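Local atomic coordinates of cytochrome c-552 Ks_3358 (PDB entry 5MXZ), a protein that binds one heme c covalently and probably carries electrons, as a small c-type cytochrome of an anammox bacterium. Residues 3-13 / 68-79. The protein carries 1 engineered substitution. Residues are numbered along the deposited sequence; the frame is centred on the assembly and turned at random.
Sequences IDGMKLFLQHC and LTPEEVKALVPV. Engineered in segment 3-13: F9 (natural residue Tyr). With ZN (zinc ion), chain J; HEC (heme c), chain B; EDO (1,2-ethanediol), chain P; EDO (1,2-ethanediol), chain N.
L76 packs against helix 5-12, on G5, L8 and F9, and also touches the heme. Its CB lies near the heme methyl CMB. Beyond CG the two methyls part: CD1 turns to the heme and meets CBB at 3.8 Å. CD2 goes to the helix, where it sits 3.6 Å from G5 O, close to F9 N, L8 CB and F9 CB. Just beyond the helix end, C13 SG lies 4.0 Å from L76 CD2. CD2 also lies at the edge of the F9 ring, near its plane.

F9 is an engineered residue, tyrosine in the natural protein. Its CG is anti to the backbone N (chi1 -169°), which carries the ring toward V79. V79 CG1 makes an off-centre CH-pi contact, 4.0 Å from the ring centroid, and C13 CB lies over one face toward the rim. The other V79 methyl, CG2, packs on the backbone of G5 and M6. Helix 5-12 comes close at G5, whose CA is 3.7 Å from A75 O.

L8 crosses E72 at about a right angle, with CD1 against E72 O and CB. L8 CD2 meets L68 CD2, which also makes an off-centre CH-pi contact with the H12 ring. H12 NE2 binds a zinc ion at 2.4 Å. T69 and E72 form a capping box that starts helix 70-75.

C13 SG is bonded covalently to heme CAB. This packing of the N-terminal helix on the C-terminal helical region beside the heme is characteristic of the class I cytochrome c fold.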
# COMPACT_ATOMS: atom_id res chain seq x y z
N ILE A 3 -17.10 -2.93 -2.17
CA ILE A 3 -15.75 -2.61 -1.61
C ILE A 3 -15.16 -1.38 -2.32
O ILE A 3 -14.92 -1.41 -3.53
CB ILE A 3 -14.77 -3.81 -1.72
CG1 ILE A 3 -15.33 -5.04 -0.99
CG2 ILE A 3 -13.41 -3.45 -1.14
CD1 ILE A 3 -14.71 -6.36 -1.41
N ASP A 4 -14.94 -0.32 -1.55
CA ASP A 4 -14.27 0.88 -2.05
C ASP A 4 -12.80 0.83 -1.66
O ASP A 4 -12.44 0.98 -0.49
CB ASP A 4 -14.95 2.15 -1.51
CG ASP A 4 -14.47 3.44 -2.19
OD1 ASP A 4 -13.29 3.52 -2.63
OD2 ASP A 4 -15.27 4.39 -2.29
N GLY A 5 -11.95 0.60 -2.66
CA GLY A 5 -10.50 0.51 -2.49
C GLY A 5 -9.87 1.77 -1.94
O GLY A 5 -9.01 1.70 -1.05
N MET A 6 -10.29 2.93 -2.46
CA MET A 6 -9.76 4.22 -2.01
C MET A 6 -10.16 4.53 -0.56
O MET A 6 -9.34 5.08 0.19
CB MET A 6 -10.17 5.36 -2.97
CG MET A 6 -9.59 6.74 -2.65
SD MET A 6 -7.80 6.80 -2.34
CE MET A 6 -7.16 6.89 -4.00
N LYS A 7 -11.39 4.17 -0.18
CA LYS A 7 -11.87 4.33 1.20
C LYS A 7 -11.03 3.51 2.18
O LYS A 7 -10.68 4.00 3.26
CB LYS A 7 -13.37 4.00 1.33
CG LYS A 7 -13.94 4.18 2.73
CD LYS A 7 -15.41 4.58 2.76
CE LYS A 7 -15.84 4.90 4.19
NZ LYS A 7 -17.23 5.43 4.29
N LEU A 8 -10.68 2.28 1.79
CA LEU A 8 -9.77 1.43 2.56
C LEU A 8 -8.38 2.04 2.70
O LEU A 8 -7.78 1.98 3.77
CB LEU A 8 -9.67 0.02 1.95
CG LEU A 8 -10.89 -0.89 1.98
CD1 LEU A 8 -10.67 -2.05 1.02
CD2 LEU A 8 -11.21 -1.39 3.39
N PHE A 9 -7.89 2.64 1.61
CA PHE A 9 -6.57 3.27 1.59
C PHE A 9 -6.51 4.48 2.53
O PHE A 9 -5.52 4.65 3.25
CB PHE A 9 -6.18 3.69 0.17
CG PHE A 9 -4.74 4.11 0.02
CD1 PHE A 9 -3.75 3.16 -0.27
CD2 PHE A 9 -4.37 5.44 0.17
CE1 PHE A 9 -2.42 3.54 -0.41
CE2 PHE A 9 -3.04 5.82 0.04
CZ PHE A 9 -2.06 4.87 -0.25
N LEU A 10 -7.56 5.29 2.51
CA LEU A 10 -7.67 6.47 3.37
C LEU A 10 -7.77 6.09 4.85
O LEU A 10 -7.25 6.81 5.71
CB LEU A 10 -8.86 7.35 2.94
CG LEU A 10 -8.87 7.99 1.54
CD1 LEU A 10 -10.22 8.60 1.20
CD2 LEU A 10 -7.76 9.02 1.36
N GLN A 11 -8.41 4.96 5.12
CA GLN A 11 -8.58 4.41 6.47
C GLN A 11 -7.31 3.76 7.02
O GLN A 11 -7.02 3.90 8.21
CB GLN A 11 -9.70 3.37 6.49
CG GLN A 11 -11.12 3.93 6.52
CD GLN A 11 -12.20 2.88 6.22
OE1 GLN A 11 -11.92 1.72 5.89
NE2 GLN A 11 -13.46 3.31 6.32
N HIS A 12 -6.56 3.05 6.17
CA HIS A 12 -5.51 2.13 6.63
C HIS A 12 -4.08 2.43 6.19
O HIS A 12 -3.13 1.93 6.80
CB HIS A 12 -5.85 0.69 6.24
CG HIS A 12 -7.13 0.18 6.83
ND1 HIS A 12 -7.24 -0.20 8.15
CD2 HIS A 12 -8.35 -0.01 6.27
CE1 HIS A 12 -8.48 -0.61 8.38
NE2 HIS A 12 -9.17 -0.51 7.26
N CYS A 13 -3.91 3.23 5.14
CA CYS A 13 -2.60 3.34 4.47
C CYS A 13 -2.07 4.77 4.35
O CYS A 13 -0.85 4.97 4.33
CB CYS A 13 -2.67 2.73 3.07
SG CYS A 13 -3.70 1.24 2.89
N LEU A 68 -7.99 -7.21 7.09
CA LEU A 68 -8.61 -7.12 5.77
C LEU A 68 -8.76 -8.50 5.13
O LEU A 68 -7.89 -9.36 5.29
CB LEU A 68 -7.80 -6.21 4.83
CG LEU A 68 -7.51 -4.76 5.26
CD1 LEU A 68 -6.53 -4.12 4.29
CD2 LEU A 68 -8.78 -3.91 5.37
N THR A 69 -9.87 -8.69 4.42
CA THR A 69 -10.11 -9.94 3.68
C THR A 69 -9.23 -9.92 2.41
O THR A 69 -8.77 -8.84 2.01
CB THR A 69 -11.60 -10.09 3.29
OG1 THR A 69 -11.97 -9.07 2.35
CG2 THR A 69 -12.52 -10.01 4.52
N PRO A 70 -8.99 -11.09 1.78
CA PRO A 70 -8.29 -11.10 0.48
C PRO A 70 -8.91 -10.18 -0.59
O PRO A 70 -8.16 -9.56 -1.35
CB PRO A 70 -8.36 -12.56 0.06
CG PRO A 70 -8.32 -13.30 1.36
CD PRO A 70 -9.16 -12.47 2.30
N GLU A 71 -10.24 -10.09 -0.62
CA GLU A 71 -10.97 -9.19 -1.54
C GLU A 71 -10.63 -7.73 -1.28
O GLU A 71 -10.41 -6.95 -2.21
CB GLU A 71 -12.48 -9.40 -1.44
CG GLU A 71 -12.98 -10.79 -1.83
CD GLU A 71 -13.05 -11.78 -0.67
OE1 GLU A 71 -13.94 -12.65 -0.72
OE2 GLU A 71 -12.23 -11.73 0.28
N GLU A 72 -10.58 -7.36 -0.00
CA GLU A 72 -10.25 -6.00 0.39
C GLU A 72 -8.79 -5.65 0.05
O GLU A 72 -8.53 -4.56 -0.47
CB GLU A 72 -10.55 -5.78 1.87
CG GLU A 72 -12.04 -5.67 2.15
CD GLU A 72 -12.35 -5.53 3.63
OE1 GLU A 72 -11.68 -6.16 4.47
OE2 GLU A 72 -13.30 -4.77 3.94
N VAL A 73 -7.87 -6.58 0.30
CA VAL A 73 -6.45 -6.43 -0.07
C VAL A 73 -6.30 -6.30 -1.60
O VAL A 73 -5.55 -5.44 -2.07
CB VAL A 73 -5.58 -7.58 0.50
CG1 VAL A 73 -4.14 -7.49 -0.00
CG2 VAL A 73 -5.59 -7.54 2.03
N LYS A 74 -7.02 -7.13 -2.36
CA LYS A 74 -7.00 -7.05 -3.83
C LYS A 74 -7.52 -5.69 -4.34
O LYS A 74 -6.95 -5.12 -5.26
CB LYS A 74 -7.76 -8.21 -4.46
CG LYS A 74 -7.67 -8.23 -5.99
CD LYS A 74 -8.11 -9.55 -6.59
CE LYS A 74 -8.10 -9.46 -8.10
NZ LYS A 74 -8.22 -10.80 -8.72
N ALA A 75 -8.58 -5.18 -3.70
CA ALA A 75 -9.15 -3.87 -4.03
C ALA A 75 -8.17 -2.70 -3.86
O ALA A 75 -8.33 -1.64 -4.49
CB ALA A 75 -10.41 -3.62 -3.21
N LEU A 76 -7.16 -2.89 -3.01
CA LEU A 76 -6.11 -1.89 -2.79
C LEU A 76 -5.07 -1.82 -3.91
O LEU A 76 -4.37 -0.81 -4.04
CB LEU A 76 -5.42 -2.11 -1.43
CG LEU A 76 -6.19 -1.68 -0.18
CD1 LEU A 76 -5.63 -2.38 1.04
CD2 LEU A 76 -6.17 -0.16 0.01
N VAL A 77 -4.96 -2.89 -4.71
CA VAL A 77 -3.96 -2.95 -5.80
C VAL A 77 -4.12 -1.79 -6.82
O VAL A 77 -3.13 -1.07 -7.04
CB VAL A 77 -3.86 -4.35 -6.48
CG1 VAL A 77 -2.86 -4.35 -7.63
CG2 VAL A 77 -3.44 -5.41 -5.47
N PRO A 78 -5.34 -1.56 -7.39
CA PRO A 78 -5.45 -0.43 -8.33
C PRO A 78 -5.27 0.96 -7.70
O PRO A 78 -5.03 1.93 -8.43
CB PRO A 78 -6.86 -0.58 -8.92
CG PRO A 78 -7.60 -1.45 -7.98
CD PRO A 78 -6.58 -2.36 -7.37
N VAL A 79 -5.38 1.05 -6.37
CA VAL A 79 -5.07 2.29 -5.65
C VAL A 79 -3.54 2.51 -5.63
O VAL A 79 -3.07 3.59 -6.01
CB VAL A 79 -5.68 2.31 -4.23
CG1 VAL A 79 -5.32 3.61 -3.52
CG2 VAL A 79 -7.19 2.14 -4.29
ZN ZN J . -11.45 -0.42 7.87
FE HEC B . 3.00 0.08 3.44
CHA HEC B . 5.94 -0.93 1.96
CHB HEC B . 1.24 -0.78 0.62
CHC HEC B . 0.06 0.55 5.19
CHD HEC B . 4.77 1.66 5.90
NA HEC B . 3.51 -0.75 1.59
C1A HEC B . 4.73 -1.03 1.12
C2A HEC B . 4.78 -1.57 -0.25
C3A HEC B . 3.37 -1.54 -0.66
C4A HEC B . 2.70 -1.00 0.55
CMA HEC B . 2.78 -1.96 -1.99
CAA HEC B . 6.02 -1.97 -1.01
CBA HEC B . 6.25 -3.43 -1.29
CGA HEC B . 7.42 -3.50 -2.26
O1A HEC B . 8.02 -2.46 -2.62
O2A HEC B . 7.75 -4.62 -2.67
NB HEC B . 0.97 -0.11 2.98
C1B HEC B . 0.42 -0.44 1.79
C2B HEC B . -1.07 -0.48 1.75
C3B HEC B . -1.38 -0.09 3.13
C4B HEC B . -0.08 0.13 3.79
CMB HEC B . -1.98 -0.81 0.59
CAB HEC B . -2.70 0.05 3.76
CBB HEC B . -3.48 -1.24 3.95
NC HEC B . 2.49 0.94 5.27
C1C HEC B . 1.26 1.12 5.81
C2C HEC B . 1.23 1.84 7.11
C3C HEC B . 2.65 2.15 7.30
C4C HEC B . 3.32 1.58 6.11
CMC HEC B . 0.04 2.16 7.98
CAC HEC B . 3.29 2.91 8.42
CBC HEC B . 3.16 2.39 9.83
ND HEC B . 5.02 0.29 3.87
C1D HEC B . 5.58 0.96 4.90
C2D HEC B . 7.06 0.93 4.95
C3D HEC B . 7.41 0.15 3.75
C4D HEC B . 6.08 -0.16 3.18
CMD HEC B . 7.98 1.56 5.96
CAD HEC B . 8.75 -0.27 3.24
CBD HEC B . 8.89 -1.74 3.69
CGD HEC B . 9.22 -2.73 2.58
O1D HEC B . 9.54 -3.89 2.90
O2D HEC B . 9.17 -2.39 1.37
C1 EDO P . -13.10 -6.58 7.55
O1 EDO P . -14.27 -7.36 7.28
C2 EDO P . -13.52 -5.13 7.76
O2 EDO P . -13.42 -4.43 6.52
C1 EDO N . -1.25 6.66 -5.45
O1 EDO N . -0.33 5.63 -5.84
C2 EDO N . -1.88 6.31 -4.11
O2 EDO N . -0.85 6.13 -3.14